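Local atomic coordinates of alginate lyase (PDB entry 5GMT), a protein that cleaves the polysaccharide alginate as a eukaryotic member of polysaccharide lyase family 14, with specificity for polymannuronate. Residues C127-N132 and A153-T157; G76-R82 and R240-T246; D146-L151 and G182-F186; V90-I94 and T272-A276. All coordinates share one frame; numbering follows the deposited sequence.

Contact 1 of 4, residues C127-N132 and A153-T157; sequences CSGGSN and AYIPT
Y154 carries most of this contact by laying its ring along the backbone of the loop 127-132. Its CG stands anti to the carbonyl carbon (chi1 -81°), a torsion that lays one ring face over C127 and S128. C127 O lies over the rim of that face, 3.6 Å from Y154 CG, and S128 CA makes a CH-pi contact with the same face, 4.0 Å from the centroid. At the base of the side chain, C127 CB and Y154 CB pack at 3.8 Å. Y154 OH is modelled as donating to G129 O, which lies in the ring plane, but at 2.3 Å the length is doubtful. The loop illustrates how a type II' turn, S128 to S131, can receive an aromatic ring: G129, with positive phi, holds the second position, where glycine is common. In the beta sandwich this loop joins strands 110-118 and 136-143, and the C127-C136 disulfide ties it down. At I155 the contact becomes polar. N132 ND2 reaches I155 O at 2.9 Å, with an N-H...O angle of 154°, arriving from well above the carbonyl plane although the acceptor lies near the amide plane. The other branch, N132 OD1, meets Y154 CB at 3.7 Å.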
loop_
_atom_site.group_PDB
_atom_site.type_symbol
_atom_site.label_atom_id
_atom_site.label_comp_id
_atom_site.label_asym_id
_atom_site.label_seq_id
_atom_site.Cartn_x
_atom_site.Cartn_y
_atom_site.Cartn_z
ATOM N N CYS A 127 2.560 0.343 -12.475
ATOM C CA CYS A 127 3.563 1.036 -11.690
ATOM C C CYS A 127 4.088 0.191 -10.535
ATOM O O CYS A 127 3.752 0.415 -9.367
ATOM C CB CYS A 127 2.999 2.368 -11.178
ATOM S SG CYS A 127 3.052 3.653 -12.476
ATOM N N SER A 128 4.927 -0.782 -10.879
ATOM C CA SER A 128 5.544 -1.647 -9.886
ATOM C C SER A 128 6.719 -2.328 -10.545
ATOM O O SER A 128 6.856 -2.269 -11.765
ATOM C CB SER A 128 4.539 -2.679 -9.357
ATOM O OG SER A 128 4.201 -3.608 -10.374
ATOM N N GLY A 129 7.547 -3.016 -9.768
ATOM C CA GLY A 129 8.681 -3.692 -10.371
ATOM C C GLY A 129 9.646 -2.651 -10.928
ATOM O O GLY A 129 9.936 -1.639 -10.284
ATOM N N GLY A 130 10.147 -2.881 -12.129
ATOM C CA GLY A 130 11.050 -1.906 -12.708
ATOM C C GLY A 130 10.315 -0.960 -13.634
ATOM O O GLY A 130 10.951 -0.256 -14.424
ATOM N N SER A 131 8.983 -0.940 -13.525
ATOM C CA SER A 131 8.128 -0.262 -14.505
ATOM C C SER A 131 7.460 1.014 -13.978
ATOM O O SER A 131 6.784 1.001 -12.960
ATOM C CB SER A 131 7.055 -1.229 -14.994
ATOM O OG SER A 131 6.128 -0.569 -15.831
ATOM N N ASN A 132 7.624 2.114 -14.693
ATOM C CA ASN A 132 7.006 3.361 -14.258
ATOM C C ASN A 132 6.566 4.210 -15.450
ATOM O O ASN A 132 7.053 5.330 -15.638
ATOM C CB ASN A 132 7.969 4.154 -13.377
ATOM C CG ASN A 132 7.271 5.290 -12.613
ATOM O OD1 ASN A 132 6.169 5.121 -12.098
ATOM N ND2 ASN A 132 7.909 6.456 -12.567
ATOM N N ALA A 153 6.787 5.063 -3.238
ATOM C CA ALA A 153 6.033 5.707 -4.304
ATOM C C ALA A 153 6.617 5.481 -5.696
ATOM O O ALA A 153 7.801 5.726 -5.935
ATOM C CB ALA A 153 5.936 7.204 -4.024
ATOM N N TYR A 154 5.769 4.997 -6.598
ATOM C CA TYR A 154 6.033 5.071 -8.029
ATOM C C TYR A 154 5.312 6.305 -8.552
ATOM O O TYR A 154 4.089 6.328 -8.643
ATOM C CB TYR A 154 5.555 3.805 -8.749
ATOM C CG TYR A 154 6.527 2.657 -8.654
ATOM C CD1 TYR A 154 6.827 2.074 -7.425
ATOM C CD2 TYR A 154 7.145 2.155 -9.791
ATOM C CE1 TYR A 154 7.726 1.027 -7.328
ATOM C CE2 TYR A 154 8.048 1.100 -9.705
ATOM C CZ TYR A 154 8.328 0.540 -8.480
ATOM O OH TYR A 154 9.223 -0.504 -8.381
ATOM N N ILE A 155 6.073 7.347 -8.869
ATOM C CA ILE A 155 5.502 8.613 -9.301
ATOM C C ILE A 155 6.326 9.121 -10.490
ATOM O O ILE A 155 7.416 8.629 -10.729
ATOM C CB ILE A 155 5.494 9.641 -8.139
ATOM C CG1 ILE A 155 6.850 9.646 -7.440
ATOM C CG2 ILE A 155 4.411 9.286 -7.137
ATOM C CD1 ILE A 155 6.941 10.624 -6.232
ATOM N N PRO A 156 5.788 10.077 -11.260
ATOM C CA PRO A 156 6.505 10.577 -12.445
ATOM C C PRO A 156 7.927 11.078 -12.156
ATOM O O PRO A 156 8.241 11.525 -11.057
ATOM C CB PRO A 156 5.612 11.724 -12.926
ATOM C CG PRO A 156 4.236 11.299 -12.524
ATOM C CD PRO A 156 4.403 10.581 -11.195
ATOM N N THR A 157 8.796 11.006 -13.159
ATOM C CA THR A 157 10.174 11.419 -12.942
ATOM C C THR A 157 10.321 12.931 -12.766
ATOM O O THR A 157 11.306 13.392 -12.206
ATOM C CB THR A 157 11.087 10.956 -14.102
ATOM O OG1 THR A 157 10.665 11.569 -15.320
ATOM C CG2 THR A 157 11.008 9.444 -14.260
#

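Contact 2 of 4, residues G76-R82 and R240-T246; sequences GAGFYSR and RGMFFST
R82 and R240 put two like charges side by side, with R240 CD over one face of the R82 guanidinium and 3.7 Å from R82 NH2. A water accepts from R82 NH2 and R240 NH1, while N120 O takes R82 NH1 and S88 O takes R240 NH1. The two segments are antiparallel neighbours in one sheet of this lyase's beta sandwich (jelly roll). A77, F79 and S81 form hydrogen-bonded pairs with T246, F244 and M242, F79 N to F244 O spanning 2.8 Å, and a classic bulge at R240 and G241 faces F116. Aromatic pairs occupy both faces. On one, Y80 and F243 form an offset stack, centroids 4.0 Å apart and planes at 14°, with Y80 OH 3.3 Å from F243 CE2. S245 CB lies over the opposite face of F243. Exchanging F243 for an alanine removes the stacked ring and is likely to open a gap beside Y80, left with its edge-to-face partner F116. On the other, the F79 and F244 rings are nearly parallel but slid apart. F79 CG sits between backbone N and carbonyl carbon (chi1 57°), placing F244 CB over the ring centre, 3.6 Å from the centroid.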
loop_
_atom_site.group_PDB
_atom_site.type_symbol
_atom_site.label_atom_id
_atom_site.label_comp_id
_atom_site.label_asym_id
_atom_site.label_seq_id
_atom_site.Cartn_x
_atom_site.Cartn_y
_atom_site.Cartn_z
ATOM N N GLY A 76 3.570 -14.305 -0.431
ATOM C CA GLY A 76 2.688 -13.180 -0.165
ATOM C C GLY A 76 1.578 -13.110 -1.197
ATOM O O GLY A 76 1.269 -14.111 -1.845
ATOM N N ALA A 77 0.980 -11.937 -1.370
ATOM C CA ALA A 77 -0.132 -11.816 -2.313
ATOM C C ALA A 77 -0.325 -10.391 -2.814
ATOM O O ALA A 77 0.199 -9.431 -2.236
ATOM C CB ALA A 77 -1.408 -12.318 -1.671
ATOM N N GLY A 78 -1.080 -10.253 -3.899
ATOM C CA GLY A 78 -1.275 -8.941 -4.486
ATOM C C GLY A 78 -2.501 -8.896 -5.362
ATOM O O GLY A 78 -2.874 -9.905 -5.975
ATOM N N PHE A 79 -3.142 -7.734 -5.399
ATOM C CA PHE A 79 -4.228 -7.479 -6.354
ATOM C C PHE A 79 -4.563 -6.007 -6.331
ATOM O O PHE A 79 -4.385 -5.352 -5.319
ATOM C CB PHE A 79 -5.491 -8.323 -6.042
ATOM C CG PHE A 79 -6.049 -8.127 -4.645
ATOM C CD1 PHE A 79 -6.927 -7.082 -4.370
ATOM C CD2 PHE A 79 -5.713 -9.005 -3.613
ATOM C CE1 PHE A 79 -7.448 -6.902 -3.090
ATOM C CE2 PHE A 79 -6.230 -8.837 -2.331
ATOM C CZ PHE A 79 -7.104 -7.784 -2.066
ATOM N N TYR A 80 -5.055 -5.484 -7.449
ATOM C CA TYR A 80 -5.624 -4.150 -7.432
ATOM C C TYR A 80 -7.127 -4.272 -7.230
ATOM O O TYR A 80 -7.770 -5.134 -7.831
ATOM C CB TYR A 80 -5.337 -3.403 -8.727
ATOM C CG TYR A 80 -3.888 -3.060 -8.998
ATOM C CD1 TYR A 80 -3.382 -1.809 -8.672
ATOM C CD2 TYR A 80 -3.044 -3.966 -9.634
ATOM C CE1 TYR A 80 -2.061 -1.465 -8.954
ATOM C CE2 TYR A 80 -1.717 -3.636 -9.919
ATOM C CZ TYR A 80 -1.240 -2.373 -9.586
ATOM O OH TYR A 80 0.072 -2.019 -9.848
ATOM N N SER A 81 -7.678 -3.409 -6.386
ATOM C CA SER A 81 -9.101 -3.412 -6.070
ATOM C C SER A 81 -9.735 -2.079 -6.456
ATOM O O SER A 81 -9.269 -1.023 -6.022
ATOM C CB SER A 81 -9.297 -3.686 -4.573
ATOM O OG SER A 81 -10.623 -3.428 -4.152
ATOM N N ARG A 82 -10.784 -2.124 -7.281
ATOM C CA ARG A 82 -11.493 -0.916 -7.684
ATOM C C ARG A 82 -12.989 -1.053 -7.417
ATOM O O ARG A 82 -13.768 -1.318 -8.333
ATOM C CB ARG A 82 -11.246 -0.614 -9.161
ATOM C CG ARG A 82 -9.789 -0.350 -9.495
ATOM C CD ARG A 82 -9.600 -0.172 -10.992
ATOM N NE ARG A 82 -10.377 0.952 -11.516
ATOM C CZ ARG A 82 -10.272 1.395 -12.764
ATOM N NH1 ARG A 82 -9.411 0.816 -13.596
ATOM N NH2 ARG A 82 -11.009 2.418 -13.178
ATOM N N ARG A 240 -7.742 5.493 -8.219
ATOM C CA ARG A 240 -8.598 4.398 -8.673
ATOM C C ARG A 240 -8.992 3.434 -7.559
ATOM O O ARG A 240 -10.027 2.774 -7.644
ATOM C CB ARG A 240 -7.901 3.623 -9.794
ATOM C CG ARG A 240 -7.556 4.472 -11.033
ATOM C CD ARG A 240 -8.822 5.020 -11.703
ATOM N NE ARG A 240 -8.489 5.900 -12.822
ATOM C CZ ARG A 240 -9.325 6.786 -13.353
ATOM N NH1 ARG A 240 -10.565 6.899 -12.884
ATOM N NH2 ARG A 240 -8.914 7.568 -14.344
ATOM N N GLY A 241 -8.178 3.341 -6.512
ATOM C CA GLY A 241 -8.490 2.397 -5.458
ATOM C C GLY A 241 -7.275 1.890 -4.721
ATOM O O GLY A 241 -6.263 2.575 -4.652
ATOM N N MET A 242 -7.378 0.670 -4.195
ATOM C CA MET A 242 -6.333 0.099 -3.352
ATOM C C MET A 242 -5.467 -0.891 -4.114
ATOM O O MET A 242 -5.982 -1.796 -4.782
ATOM C CB MET A 242 -6.929 -0.611 -2.136
ATOM C CG MET A 242 -5.848 -1.263 -1.255
ATOM S SD MET A 242 -6.476 -2.224 0.139
ATOM C CE MET A 242 -7.503 -3.424 -0.695
ATOM N N PHE A 243 -4.156 -0.702 -4.005
ATOM C CA PHE A 243 -3.166 -1.652 -4.514
ATOM C C PHE A 243 -2.798 -2.547 -3.342
ATOM O O PHE A 243 -1.963 -2.181 -2.530
ATOM C CB PHE A 243 -1.972 -0.877 -5.117
ATOM C CG PHE A 243 -0.877 -1.732 -5.722
ATOM C CD1 PHE A 243 -1.049 -3.084 -5.953
ATOM C CD2 PHE A 243 0.275 -1.119 -6.214
ATOM C CE1 PHE A 243 -0.028 -3.840 -6.540
ATOM C CE2 PHE A 243 1.284 -1.862 -6.829
ATOM C CZ PHE A 243 1.137 -3.208 -6.990
ATOM N N PHE A 244 -3.484 -3.684 -3.217
ATOM C CA PHE A 244 -3.125 -4.639 -2.169
ATOM C C PHE A 244 -1.865 -5.348 -2.614
ATOM O O PHE A 244 -1.834 -5.977 -3.668
ATOM C CB PHE A 244 -4.238 -5.649 -1.874
ATOM C CG PHE A 244 -3.942 -6.526 -0.676
ATOM C CD1 PHE A 244 -4.373 -6.156 0.591
ATOM C CD2 PHE A 244 -3.211 -7.698 -0.816
ATOM C CE1 PHE A 244 -4.094 -6.951 1.705
ATOM C CE2 PHE A 244 -2.930 -8.500 0.302
ATOM C CZ PHE A 244 -3.373 -8.116 1.553
ATOM N N SER A 245 -0.819 -5.243 -1.805
ATOM C CA SER A 245 0.485 -5.747 -2.203
ATOM C C SER A 245 1.271 -6.058 -0.942
ATOM O O SER A 245 1.477 -5.175 -0.135
ATOM C CB SER A 245 1.208 -4.700 -3.053
ATOM O OG SER A 245 2.448 -5.167 -3.530
ATOM N N THR A 246 1.687 -7.305 -0.756
ATOM C CA THR A 246 2.514 -7.620 0.404
ATOM C C THR A 246 3.345 -8.886 0.145
ATOM O O THR A 246 2.841 -9.931 -0.298
ATOM C CB THR A 246 1.644 -7.756 1.702
ATOM O OG1 THR A 246 2.489 -7.772 2.863
ATOM C CG2 THR A 246 0.760 -9.011 1.672
HETATM O O HOH W 1 -11.589 2.892 -9.789
HETATM O O HOH W 2 -12.327 4.909 -11.527
#

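Contact 3 of 4, residues D146-L151 and G182-F186; sequences DGDGEL and GKFRF
D148 OD1 is gripped by R185 from one side of the carboxylate plane: NE approaches to 2.7 Å and NH2 to 3.0 Å, a side-on salt bridge in which both nitrogens serve the same oxygen. The oxygen lies in the guanidinium plane, yet both donors meet it from above the carboxylate, the two groups being turned 44° apart. R185 runs out extended and then bends at chi3 (-86°), which swings the guanidinium back over the segment 146-151; D146 O lies over one of its faces. A water also links D148 OD1 to G182 O, steadying the start of the other segment. Backbone bonds do the rest. F186 N points almost straight at G147 O, 2.6 Å away, G149 N donates to F184 O at 2.8 Å, and G182 N reaches G149 O at 2.9 Å. Between two phenylalanines, G149 could hardly bear a side chain: F186 CE2 is 3.6 Å and F184 CD2 3.8 Å from G149 CA, so a CB would run into both rings. F184 goes on to pack against I212 and V214 of strand 208-216, and F186 meets F101. With these bonds, a single backbone beta bridge, D148 with R185, joins the turn of the beta hairpin 136-143/149-154 to the chain that crosses from strand 177-179 to strand 191-199, a passage between the two sheets of a jelly-roll sandwich.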
loop_
_atom_site.group_PDB
_atom_site.type_symbol
_atom_site.label_atom_id
_atom_site.label_comp_id
_atom_site.label_asym_id
_atom_site.label_seq_id
_atom_site.Cartn_x
_atom_site.Cartn_y
_atom_site.Cartn_z
ATOM N N ASP A 146 14.155 -3.462 10.869
ATOM C CA ASP A 146 13.652 -3.151 12.214
ATOM C C ASP A 146 12.205 -2.649 12.234
ATOM O O ASP A 146 11.753 -2.062 13.221
ATOM C CB ASP A 146 14.565 -2.125 12.901
ATOM C CG ASP A 146 16.018 -2.591 12.972
ATOM O OD1 ASP A 146 16.243 -3.804 13.184
ATOM O OD2 ASP A 146 16.931 -1.751 12.804
ATOM N N GLY A 147 11.467 -2.892 11.153
ATOM C CA GLY A 147 10.086 -2.456 11.098
ATOM C C GLY A 147 9.854 -0.976 10.806
ATOM O O GLY A 147 8.708 -0.509 10.866
ATOM N N ASP A 148 10.916 -0.232 10.510
ATOM C CA ASP A 148 10.741 1.146 10.045
ATOM C C ASP A 148 9.772 1.173 8.851
ATOM O O ASP A 148 9.856 0.332 7.973
ATOM C CB ASP A 148 12.079 1.767 9.631
ATOM C CG ASP A 148 12.884 2.283 10.813
ATOM O OD1 ASP A 148 12.287 2.564 11.873
ATOM O OD2 ASP A 148 14.120 2.411 10.667
ATOM N N GLY A 149 8.862 2.136 8.827
ATOM C CA GLY A 149 7.933 2.248 7.714
ATOM C C GLY A 149 8.261 3.380 6.761
ATOM O O GLY A 149 9.026 4.287 7.089
ATOM N N GLU A 150 7.657 3.336 5.578
ATOM C CA GLU A 150 7.826 4.404 4.604
ATOM C C GLU A 150 6.666 4.406 3.631
ATOM O O GLU A 150 5.945 3.410 3.505
ATOM C CB GLU A 150 9.142 4.231 3.837
ATOM C CG GLU A 150 9.081 3.111 2.806
ATOM C CD GLU A 150 10.423 2.836 2.131
ATOM O OE1 GLU A 150 11.471 2.901 2.805
ATOM O OE2 GLU A 150 10.435 2.562 0.920
ATOM N N LEU A 151 6.494 5.532 2.949
ATOM C CA LEU A 151 5.715 5.593 1.714
ATOM C C LEU A 151 6.628 5.126 0.583
ATOM O O LEU A 151 7.746 5.591 0.481
ATOM C CB LEU A 151 5.205 7.015 1.454
ATOM C CG LEU A 151 4.679 7.324 0.048
ATOM C CD1 LEU A 151 3.492 6.441 -0.254
ATOM C CD2 LEU A 151 4.293 8.793 -0.105
ATOM N N GLY A 182 11.234 5.636 8.356
ATOM C CA GLY A 182 11.577 5.727 9.765
ATOM C C GLY A 182 10.749 6.713 10.560
ATOM O O GLY A 182 10.874 6.775 11.788
ATOM N N LYS A 183 9.908 7.490 9.879
ATOM C CA LYS A 183 9.057 8.462 10.563
ATOM C C LYS A 183 7.899 7.783 11.277
ATOM O O LYS A 183 7.285 8.361 12.169
ATOM C CB LYS A 183 8.544 9.510 9.580
ATOM C CG LYS A 183 9.674 10.378 9.040
ATOM C CD LYS A 183 9.191 11.757 8.649
ATOM C CE LYS A 183 10.344 12.616 8.139
ATOM N NZ LYS A 183 11.421 12.795 9.158
ATOM N N PHE A 184 7.597 6.559 10.867
ATOM C CA PHE A 184 6.698 5.697 11.626
ATOM C C PHE A 184 7.311 4.310 11.608
ATOM O O PHE A 184 8.191 4.038 10.807
ATOM C CB PHE A 184 5.270 5.699 11.055
ATOM C CG PHE A 184 5.202 5.517 9.557
ATOM C CD1 PHE A 184 5.313 6.609 8.708
ATOM C CD2 PHE A 184 5.018 4.260 9.002
ATOM C CE1 PHE A 184 5.251 6.452 7.333
ATOM C CE2 PHE A 184 4.943 4.093 7.621
ATOM C CZ PHE A 184 5.068 5.188 6.788
ATOM N N ARG A 185 6.870 3.440 12.506
ATOM C CA ARG A 185 7.498 2.137 12.633
ATOM C C ARG A 185 6.453 1.097 12.990
ATOM O O ARG A 185 5.487 1.390 13.692
ATOM C CB ARG A 185 8.617 2.159 13.692
ATOM C CG ARG A 185 9.338 0.807 13.878
ATOM C CD ARG A 185 10.521 0.867 14.858
ATOM N NE ARG A 185 11.765 1.272 14.203
ATOM C CZ ARG A 185 12.984 1.123 14.723
ATOM N NH1 ARG A 185 13.147 0.566 15.918
ATOM N NH2 ARG A 185 14.047 1.530 14.043
ATOM N N PHE A 186 6.655 -0.108 12.480
ATOM C CA PHE A 186 5.775 -1.228 12.749
ATOM C C PHE A 186 6.364 -2.101 13.842
ATOM O O PHE A 186 7.580 -2.296 13.899
ATOM C CB PHE A 186 5.549 -2.029 11.472
ATOM C CG PHE A 186 4.997 -1.205 10.352
ATOM C CD1 PHE A 186 3.701 -0.707 10.419
ATOM C CD2 PHE A 186 5.764 -0.926 9.238
ATOM C CE1 PHE A 186 3.179 0.062 9.382
ATOM C CE2 PHE A 186 5.248 -0.159 8.204
ATOM C CZ PHE A 186 3.961 0.337 8.276
HETATM O O HOH W 3 9.789 -2.913 15.260
HETATM O O HOH W 4 12.604 5.444 13.009
#

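Contact 4 of 4, residues V90-I94 and T272-A276; sequences VDAMI and TPSHA
D91 and H275 meet through a CH-pi contact, D91 CB sitting over the centre of the imidazole, 3.5 Å from its centroid. H275 CG is anti to the backbone N (chi1 -168°), which carries the ring back across D91, with H275 CD2 3.3 Å from D91 O. In the apolar packing, A92 CB fits between proline and histidine, 4.0 Å from P273 CG and close to H275 CA. P273 CG also touches I94 CG1 at 4.0 Å, while V90 CG1 and T272 CG2 meet at 3.9 Å, the side chains crossing at about a right angle. The polar links run through water. One water donates to D91 OD2 and lies 2.9 Å from H275 ND1; another donates to both A92 O and P273 O, 2.7 Å to the latter. A leucine in place of H275 would probably cost D91 CB the flat face it sits on, the first water its bond to ND1 and I200 O its bond from NE2. D91 OD1 itself is held by H238 ND1. The segment 90-94 opens strand 92-102, which runs between strands 191-199 and 261-272; T272 bonds through its backbone to T14, and P273 packs on E197 and H199 as the chain leaves the sheet.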
loop_
_atom_site.group_PDB
_atom_site.type_symbol
_atom_site.label_atom_id
_atom_site.label_comp_id
_atom_site.label_asym_id
_atom_site.label_seq_id
_atom_site.Cartn_x
_atom_site.Cartn_y
_atom_site.Cartn_z
ATOM N N VAL A 90 -11.935 10.893 -9.120
ATOM C CA VAL A 90 -11.601 11.154 -7.711
ATOM C C VAL A 90 -10.159 11.620 -7.541
ATOM O O VAL A 90 -9.227 10.922 -7.931
ATOM C CB VAL A 90 -11.826 9.908 -6.839
ATOM C CG1 VAL A 90 -11.372 10.173 -5.400
ATOM C CG2 VAL A 90 -13.296 9.516 -6.869
ATOM N N ASP A 91 -9.981 12.792 -6.933
ATOM C CA ASP A 91 -8.651 13.391 -6.794
ATOM C C ASP A 91 -8.113 13.346 -5.369
ATOM O O ASP A 91 -6.937 13.665 -5.123
ATOM C CB ASP A 91 -8.682 14.838 -7.292
ATOM C CG ASP A 91 -8.973 14.925 -8.775
ATOM O OD1 ASP A 91 -8.611 13.971 -9.500
ATOM O OD2 ASP A 91 -9.572 15.930 -9.207
ATOM N N ALA A 92 -8.980 12.975 -4.429
ATOM C CA ALA A 92 -8.556 12.791 -3.046
ATOM C C ALA A 92 -9.199 11.539 -2.451
ATOM O O ALA A 92 -10.389 11.281 -2.637
ATOM C CB ALA A 92 -8.896 14.024 -2.205
ATOM N N MET A 93 -8.399 10.765 -1.728
ATOM C CA MET A 93 -8.866 9.498 -1.213
ATOM C C MET A 93 -8.143 9.192 0.090
ATOM O O MET A 93 -6.967 9.519 0.243
ATOM C CB MET A 93 -8.610 8.408 -2.260
ATOM C CG MET A 93 -9.526 7.226 -2.247
ATOM S SD MET A 93 -9.088 6.093 -3.584
ATOM C CE MET A 93 -10.181 6.662 -4.879
ATOM N N ILE A 94 -8.851 8.577 1.032
ATOM C CA ILE A 94 -8.234 8.079 2.251
ATOM C C ILE A 94 -8.408 6.567 2.320
ATOM O O ILE A 94 -9.523 6.066 2.222
ATOM C CB ILE A 94 -8.851 8.709 3.526
ATOM C CG1 ILE A 94 -8.685 10.231 3.530
ATOM C CG2 ILE A 94 -8.228 8.106 4.778
ATOM C CD1 ILE A 94 -9.363 10.898 4.733
ATOM N N THR A 272 -13.581 9.531 0.573
ATOM C CA THR A 272 -13.243 10.561 -0.402
ATOM C C THR A 272 -13.484 11.948 0.184
ATOM O O THR A 272 -14.594 12.469 0.098
ATOM C CB THR A 272 -14.066 10.418 -1.700
ATOM O OG1 THR A 272 -15.463 10.412 -1.379
ATOM C CG2 THR A 272 -13.720 9.128 -2.437
ATOM N N PRO A 273 -12.445 12.549 0.783
ATOM C CA PRO A 273 -12.587 13.905 1.316
ATOM C C PRO A 273 -12.555 14.922 0.191
ATOM O O PRO A 273 -12.224 14.574 -0.946
ATOM C CB PRO A 273 -11.358 14.062 2.209
ATOM C CG PRO A 273 -10.305 13.222 1.501
ATOM C CD PRO A 273 -11.054 12.057 0.879
ATOM N N SER A 274 -12.881 16.169 0.506
ATOM C CA SER A 274 -12.754 17.238 -0.474
ATOM C C SER A 274 -11.300 17.405 -0.877
ATOM O O SER A 274 -10.413 17.448 -0.022
ATOM C CB SER A 274 -13.286 18.553 0.094
ATOM O OG SER A 274 -14.672 18.471 0.363
ATOM N N HIS A 275 -11.062 17.500 -2.180
ATOM C CA HIS A 275 -9.714 17.703 -2.709
ATOM C C HIS A 275 -9.117 19.021 -2.218
ATOM O O HIS A 275 -9.735 20.069 -2.332
ATOM C CB HIS A 275 -9.746 17.664 -4.239
ATOM C CG HIS A 275 -8.391 17.569 -4.867
ATOM N ND1 HIS A 275 -8.079 18.191 -6.057
ATOM C CD2 HIS A 275 -7.273 16.912 -4.479
ATOM C CE1 HIS A 275 -6.825 17.925 -6.375
ATOM N NE2 HIS A 275 -6.312 17.151 -5.433
ATOM N N ALA A 276 -7.922 18.959 -1.637
ATOM C CA ALA A 276 -7.246 20.158 -1.159
ATOM C C ALA A 276 -5.744 20.040 -1.394
ATOM O O ALA A 276 -5.056 19.321 -0.679
ATOM C CB ALA A 276 -7.535 20.387 0.320
HETATM O O HOH W 5 -10.348 17.988 -7.925
HETATM O O HOH W 6 -12.220 13.143 -3.263
#

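How the contacts relate
From the N terminus, segments 76-82 and 90-94 come first and wait longest for their partners. Contact 2 closes a loop at 240-246 and contact 4 a still later one at 272-276, so the two cross. Inside both loops lie contacts 1 and 3, which cross each other in turn: contact 1 closes the short loop 127-157 and contact 3 the loop 146-186, and both use strand 149-154. Contacts 1, 2 and 3 reach the same sheet, whereas contact 4 belongs to the other. Touches join some of them: S128 packs on F243 between contacts 1 and 2, and M93 of contact 4 meets the backbone of R240 and G241, binding the sandwich across its two sheets.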